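Local structure of beta-glucosidase (Chaetomella raphigera, 6JXG) at residues Trp6-Leu20 / Asp282-Phe294. The protein probably hydrolyses terminal, non-reducing beta-D-glucosyl residues with release of beta-D-glucose, as a secreted family 3 glycoside hydrolase of cellulose breakdown. Residues are numbered along the deposited sequence; the frame is centred on the assembly and turned at random.
Sequences WAAAYKKATAALAKL and DDMVTRILASWYF
Trp6 and Phe294 stack face to face where helix 7-17 begins and helix 278-294 ends: the six-membered indole ring lies 4.2 Å, centroid to centroid, from the Phe294 ring, planes 11° apart. With chi1 at -177°, the Phe294 side chain points away from its own amide nitrogen, and the phenyl lies over the indole; Ser291 OG, hydrogen-bonded to Ala195 O, meets the indole edge at CH2. Trp6 NE1 hydrogen-bonds Asn193 OD1, which together with the stack restrains the ring's rotation. A CH-pi contact sets Lys12 CB squarely over the Tyr293 ring, 3.5 Å from its centroid, while Trp292 covers the opposite face.

Along the rest of the interface side chains interlock. Ala9 CB touches Ala290 O at 3.4 Å, and Ala13 is a knob among Thr286, Leu289, Ala290 and Tyr293. Thr286 answers as a knob among Tyr10, Ala13, Thr14 and Leu17, and Leu17 CD1 leans on Val285 CB at 3.7 Å.

Polar links are indirect: two waters, one of them weakly, join Lys12 NZ to Tyr293 O, and a third joins Lys12 O to Tyr293 OH. Tyr10 OH lies over one face of the Arg287 guanidinium, toward its rim, and hydrogen-bonds Gln226 O; Arg287 is held by Asp283 and Phe225 O.

With an alanine in place of Trp6, Phe294 would probably lose its stacking partner and Asn193 its indole N-H donor. Lacking any direct hydrogen bond between them, the helices cross at 126° through apolar and aromatic fit, joining the chain's first helix to helix 278-294 of the family 3 N-terminal (TIM-barrel clan) region.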
loop_
_atom_site.group_PDB
_atom_site.type_symbol
_atom_site.label_atom_id
_atom_site.label_comp_id
_atom_site.label_asym_id
_atom_site.label_seq_id
_atom_site.Cartn_x
_atom_site.Cartn_y
_atom_site.Cartn_z
ATOM N N TRP A 6 -0.389 19.543 -17.267
ATOM C CA TRP A 6 1.058 19.568 -17.428
ATOM C C TRP A 6 1.607 20.590 -18.474
ATOM O O TRP A 6 2.820 20.626 -18.755
ATOM C CB TRP A 6 1.370 18.159 -17.894
ATOM C CG TRP A 6 1.247 17.204 -16.797
ATOM C CD1 TRP A 6 0.101 16.661 -16.245
ATOM C CD2 TRP A 6 2.329 16.692 -16.055
ATOM N NE1 TRP A 6 0.443 15.793 -15.208
ATOM C CE2 TRP A 6 1.801 15.830 -15.056
ATOM C CE3 TRP A 6 3.700 16.846 -16.144
ATOM C CZ2 TRP A 6 2.611 15.161 -14.159
ATOM C CZ3 TRP A 6 4.516 16.150 -15.212
ATOM C CH2 TRP A 6 3.968 15.312 -14.284
ATOM N N ALA A 7 0.729 21.406 -19.038
ATOM C CA ALA A 7 1.155 22.251 -20.151
ATOM C C ALA A 7 2.181 23.318 -19.725
ATOM O O ALA A 7 3.178 23.450 -20.395
ATOM C CB ALA A 7 -0.045 22.845 -20.877
ATOM N N ALA A 8 1.976 24.010 -18.609
ATOM C CA ALA A 8 2.951 24.993 -18.117
ATOM C C ALA A 8 4.267 24.365 -17.736
ATOM O O ALA A 8 5.286 24.942 -17.976
ATOM C CB ALA A 8 2.388 25.775 -16.926
ATOM N N ALA A 9 4.235 23.147 -17.166
ATOM C CA ALA A 9 5.439 22.378 -16.864
ATOM C C ALA A 9 6.235 22.030 -18.082
ATOM O O ALA A 9 7.458 22.075 -18.056
ATOM C CB ALA A 9 5.118 21.097 -16.013
ATOM N N TYR A 10 5.550 21.650 -19.153
ATOM C CA TYR A 10 6.208 21.204 -20.350
ATOM C C TYR A 10 6.848 22.419 -21.077
ATOM O O TYR A 10 7.953 22.315 -21.664
ATOM C CB TYR A 10 5.224 20.468 -21.274
ATOM C CG TYR A 10 5.353 18.991 -21.114
ATOM C CD1 TYR A 10 4.903 18.355 -19.962
ATOM C CD2 TYR A 10 5.969 18.219 -22.084
ATOM C CE1 TYR A 10 5.102 16.972 -19.804
ATOM C CE2 TYR A 10 6.160 16.861 -21.930
ATOM C CZ TYR A 10 5.743 16.246 -20.771
ATOM O OH TYR A 10 5.905 14.834 -20.630
ATOM N N LYS A 11 6.185 23.551 -20.966
ATOM C CA LYS A 11 6.708 24.787 -21.515
ATOM C C LYS A 11 8.041 25.134 -20.851
ATOM O O LYS A 11 8.979 25.371 -21.514
ATOM C CB LYS A 11 5.710 25.922 -21.385
ATOM C CG LYS A 11 6.267 27.228 -21.765
ATOM C CD LYS A 11 5.240 28.141 -22.334
ATOM C CE LYS A 11 5.837 29.445 -22.870
ATOM N NZ LYS A 11 5.076 30.621 -22.429
ATOM N N LYS A 12 8.083 25.055 -19.532
ATOM C CA LYS A 12 9.316 25.310 -18.809
ATOM C C LYS A 12 10.359 24.246 -19.173
ATOM O O LYS A 12 11.485 24.575 -19.471
ATOM C CB LYS A 12 9.067 25.334 -17.318
ATOM C CG LYS A 12 8.135 26.485 -16.926
ATOM C CD LYS A 12 7.876 26.400 -15.454
ATOM C CE LYS A 12 6.649 27.204 -15.075
ATOM N NZ LYS A 12 6.284 26.906 -13.691
ATOM N N ALA A 13 9.953 22.982 -19.216
ATOM C CA ALA A 13 10.884 21.907 -19.570
ATOM C C ALA A 13 11.452 22.074 -20.945
ATOM O O ALA A 13 12.625 21.822 -21.109
ATOM C CB ALA A 13 10.223 20.505 -19.448
ATOM N N THR A 14 10.610 22.392 -21.932
ATOM C CA THR A 14 11.087 22.550 -23.308
ATOM C C THR A 14 12.124 23.707 -23.359
ATOM O O THR A 14 13.114 23.613 -24.054
ATOM C CB THR A 14 9.882 22.654 -24.283
ATOM O OG1 THR A 14 9.163 21.377 -24.236
ATOM C CG2 THR A 14 10.341 22.845 -25.689
ATOM N N ALA A 15 11.866 24.781 -22.638
ATOM C CA ALA A 15 12.794 25.909 -22.608
ATOM C C ALA A 15 14.143 25.530 -22.008
ATOM O O ALA A 15 15.189 25.902 -22.526
ATOM C CB ALA A 15 12.213 27.054 -21.851
ATOM N N ALA A 16 14.136 24.787 -20.907
ATOM C CA ALA A 16 15.373 24.289 -20.330
ATOM C C ALA A 16 16.153 23.331 -21.238
ATOM O O ALA A 16 17.411 23.455 -21.394
ATOM C CB ALA A 16 15.075 23.652 -18.943
ATOM N N LEU A 17 15.438 22.403 -21.864
ATOM C CA LEU A 17 16.040 21.432 -22.763
ATOM C C LEU A 17 16.912 22.135 -23.838
ATOM O O LEU A 17 17.962 21.632 -24.266
ATOM C CB LEU A 17 14.960 20.598 -23.446
ATOM C CG LEU A 17 15.428 19.448 -24.335
ATOM C CD1 LEU A 17 15.944 18.267 -23.559
ATOM C CD2 LEU A 17 14.359 18.996 -25.322
ATOM N N ALA A 18 16.398 23.251 -24.339
ATOM C CA ALA A 18 17.068 23.989 -25.399
ATOM C C ALA A 18 18.473 24.550 -24.954
ATOM O O ALA A 18 19.304 24.848 -25.765
ATOM C CB ALA A 18 16.170 25.108 -25.859
ATOM N N LYS A 19 18.738 24.641 -23.679
ATOM C CA LYS A 19 20.028 25.102 -23.193
ATOM C C LYS A 19 21.039 24.015 -22.914
ATOM O O LYS A 19 22.118 24.317 -22.453
ATOM C CB LYS A 19 19.831 25.887 -21.948
ATOM C CG LYS A 19 18.851 26.986 -22.240
ATOM C CD LYS A 19 19.100 28.181 -21.407
ATOM C CE LYS A 19 18.696 27.976 -20.002
ATOM N NZ LYS A 19 19.537 28.951 -19.225
ATOM N N LEU A 20 20.675 22.767 -23.135
ATOM C CA LEU A 20 21.499 21.645 -22.672
ATOM C C LEU A 20 22.345 21.021 -23.725
ATOM O O LEU A 20 21.923 20.868 -24.857
ATOM C CB LEU A 20 20.594 20.555 -22.088
ATOM C CG LEU A 20 19.759 20.916 -20.896
ATOM C CD1 LEU A 20 19.011 19.719 -20.364
ATOM C CD2 LEU A 20 20.637 21.535 -19.790
ATOM N N ASP A 282 15.887 13.416 -25.748
ATOM C CA ASP A 282 15.237 14.687 -25.559
ATOM C C ASP A 282 13.917 14.475 -24.835
ATOM O O ASP A 282 13.584 15.258 -23.934
ATOM C CB ASP A 282 14.982 15.389 -26.893
ATOM C CG ASP A 282 16.284 15.916 -27.543
ATOM O OD1 ASP A 282 17.354 15.904 -26.909
ATOM O OD2 ASP A 282 16.217 16.404 -28.703
ATOM N N ASP A 283 13.194 13.424 -25.195
ATOM C CA ASP A 283 11.901 13.140 -24.601
ATOM C C ASP A 283 12.097 12.766 -23.127
ATOM O O ASP A 283 11.386 13.238 -22.274
ATOM C CB ASP A 283 11.198 12.019 -25.343
ATOM C CG ASP A 283 9.838 11.737 -24.785
ATOM O OD1 ASP A 283 8.936 12.550 -25.015
ATOM O OD2 ASP A 283 9.692 10.753 -24.072
ATOM N N MET A 284 13.125 11.998 -22.831
ATOM C CA MET A 284 13.429 11.581 -21.448
ATOM C C MET A 284 13.655 12.780 -20.555
ATOM O O MET A 284 13.087 12.907 -19.493
ATOM C CB MET A 284 14.706 10.759 -21.416
ATOM C CG MET A 284 14.690 9.390 -22.003
ATOM S SD MET A 284 16.425 8.779 -21.905
ATOM C CE MET A 284 16.458 7.339 -22.884
ATOM N N VAL A 285 14.503 13.690 -21.003
ATOM C CA VAL A 285 14.810 14.910 -20.267
ATOM C C VAL A 285 13.665 15.840 -20.121
ATOM O O VAL A 285 13.483 16.432 -19.050
ATOM C CB VAL A 285 16.019 15.626 -20.901
ATOM C CG1 VAL A 285 16.346 16.880 -20.090
ATOM C CG2 VAL A 285 17.219 14.699 -20.834
ATOM N N THR A 286 12.872 16.010 -21.194
ATOM C CA THR A 286 11.717 16.826 -21.129
ATOM C C THR A 286 10.765 16.342 -20.021
ATOM O O THR A 286 10.256 17.145 -19.269
ATOM C CB THR A 286 10.953 16.890 -22.463
ATOM O OG1 THR A 286 11.816 17.341 -23.533
ATOM C CG2 THR A 286 9.802 17.813 -22.352
ATOM N N ARG A 287 10.615 15.030 -19.924
ATOM C CA ARG A 287 9.713 14.433 -18.952
ATOM C C ARG A 287 10.214 14.646 -17.495
ATOM O O ARG A 287 9.453 15.041 -16.607
ATOM C CB ARG A 287 9.541 12.963 -19.243
ATOM C CG ARG A 287 8.687 12.648 -20.484
ATOM C CD ARG A 287 8.706 11.183 -20.860
ATOM N NE ARG A 287 7.742 10.908 -21.914
ATOM C CZ ARG A 287 6.412 10.847 -21.781
ATOM N NH1 ARG A 287 5.842 10.929 -20.600
ATOM N NH2 ARG A 287 5.669 10.655 -22.875
ATOM N N ILE A 288 11.486 14.349 -17.254
ATOM C CA ILE A 288 12.126 14.496 -15.941
ATOM C C ILE A 288 12.019 15.951 -15.447
ATOM O O ILE A 288 11.553 16.216 -14.330
ATOM C CB ILE A 288 13.615 14.089 -15.991
ATOM C CG1 ILE A 288 13.733 12.612 -16.369
ATOM C CG2 ILE A 288 14.287 14.326 -14.627
ATOM C CD1 ILE A 288 15.057 12.137 -16.901
ATOM N N LEU A 289 12.341 16.875 -16.352
ATOM C CA LEU A 289 12.259 18.312 -16.028
ATOM C C LEU A 289 10.788 18.729 -15.854
ATOM O O LEU A 289 10.475 19.543 -14.996
ATOM C CB LEU A 289 12.973 19.176 -17.116
ATOM C CG LEU A 289 14.491 18.931 -17.237
ATOM C CD1 LEU A 289 15.012 19.895 -18.289
ATOM C CD2 LEU A 289 15.260 19.153 -15.926
ATOM N N ALA A 290 9.875 18.220 -16.685
ATOM C CA ALA A 290 8.470 18.566 -16.539
ATOM C C ALA A 290 7.979 18.233 -15.101
ATOM O O ALA A 290 7.251 19.005 -14.496
ATOM C CB ALA A 290 7.627 17.844 -17.559
ATOM N N SER A 291 8.302 17.051 -14.624
ATOM C CA SER A 291 7.880 16.614 -13.301
ATOM C C SER A 291 8.465 17.487 -12.178
ATOM O O SER A 291 7.789 17.853 -11.205
ATOM C CB SER A 291 8.303 15.155 -13.133
ATOM O OG SER A 291 7.393 14.296 -13.880
ATOM N N TRP A 292 9.720 17.855 -12.351
ATOM C CA TRP A 292 10.421 18.832 -11.489
ATOM C C TRP A 292 9.695 20.168 -11.391
ATOM O O TRP A 292 9.384 20.660 -10.273
ATOM C CB TRP A 292 11.862 19.005 -12.010
ATOM C CG TRP A 292 12.800 19.831 -11.175
ATOM C CD1 TRP A 292 13.193 19.560 -9.907
ATOM C CD2 TRP A 292 13.520 21.006 -11.574
ATOM N NE1 TRP A 292 14.088 20.502 -9.477
ATOM C CE2 TRP A 292 14.320 21.382 -10.491
ATOM C CE3 TRP A 292 13.637 21.717 -12.774
ATOM C CZ2 TRP A 292 15.132 22.445 -10.515
ATOM C CZ3 TRP A 292 14.464 22.806 -12.788
ATOM C CH2 TRP A 292 15.204 23.150 -11.653
ATOM N N TYR A 293 9.398 20.727 -12.558
ATOM C CA TYR A 293 8.651 21.984 -12.634
ATOM C C TYR A 293 7.219 21.801 -12.179
ATOM O O TYR A 293 6.681 22.682 -11.522
ATOM C CB TYR A 293 8.619 22.520 -14.045
ATOM C CG TYR A 293 9.916 23.099 -14.537
ATOM C CD1 TYR A 293 10.453 24.207 -13.911
ATOM C CD2 TYR A 293 10.585 22.582 -15.626
ATOM C CE1 TYR A 293 11.614 24.770 -14.324
ATOM C CE2 TYR A 293 11.783 23.170 -16.069
ATOM C CZ TYR A 293 12.263 24.281 -15.383
ATOM O OH TYR A 293 13.463 24.900 -15.715
ATOM N N PHE A 294 6.599 20.660 -12.529
ATOM C CA PHE A 294 5.187 20.408 -12.177
ATOM C C PHE A 294 4.888 20.511 -10.689
ATOM O O PHE A 294 3.946 21.167 -10.304
ATOM C CB PHE A 294 4.700 19.040 -12.712
ATOM C CG PHE A 294 3.251 18.783 -12.434
ATOM C CD1 PHE A 294 2.849 18.152 -11.267
ATOM C CD2 PHE A 294 2.304 19.254 -13.289
ATOM C CE1 PHE A 294 1.499 17.961 -10.955
ATOM C CE2 PHE A 294 0.949 19.013 -13.043
ATOM C CZ PHE A 294 0.555 18.365 -11.828
HETATM O O HOH W 1 7.565 25.355 -11.409
HETATM O O HOH W 2 12.777 26.583 -18.082
HETATM O O HOH W 3 5.091 24.300 -13.707
#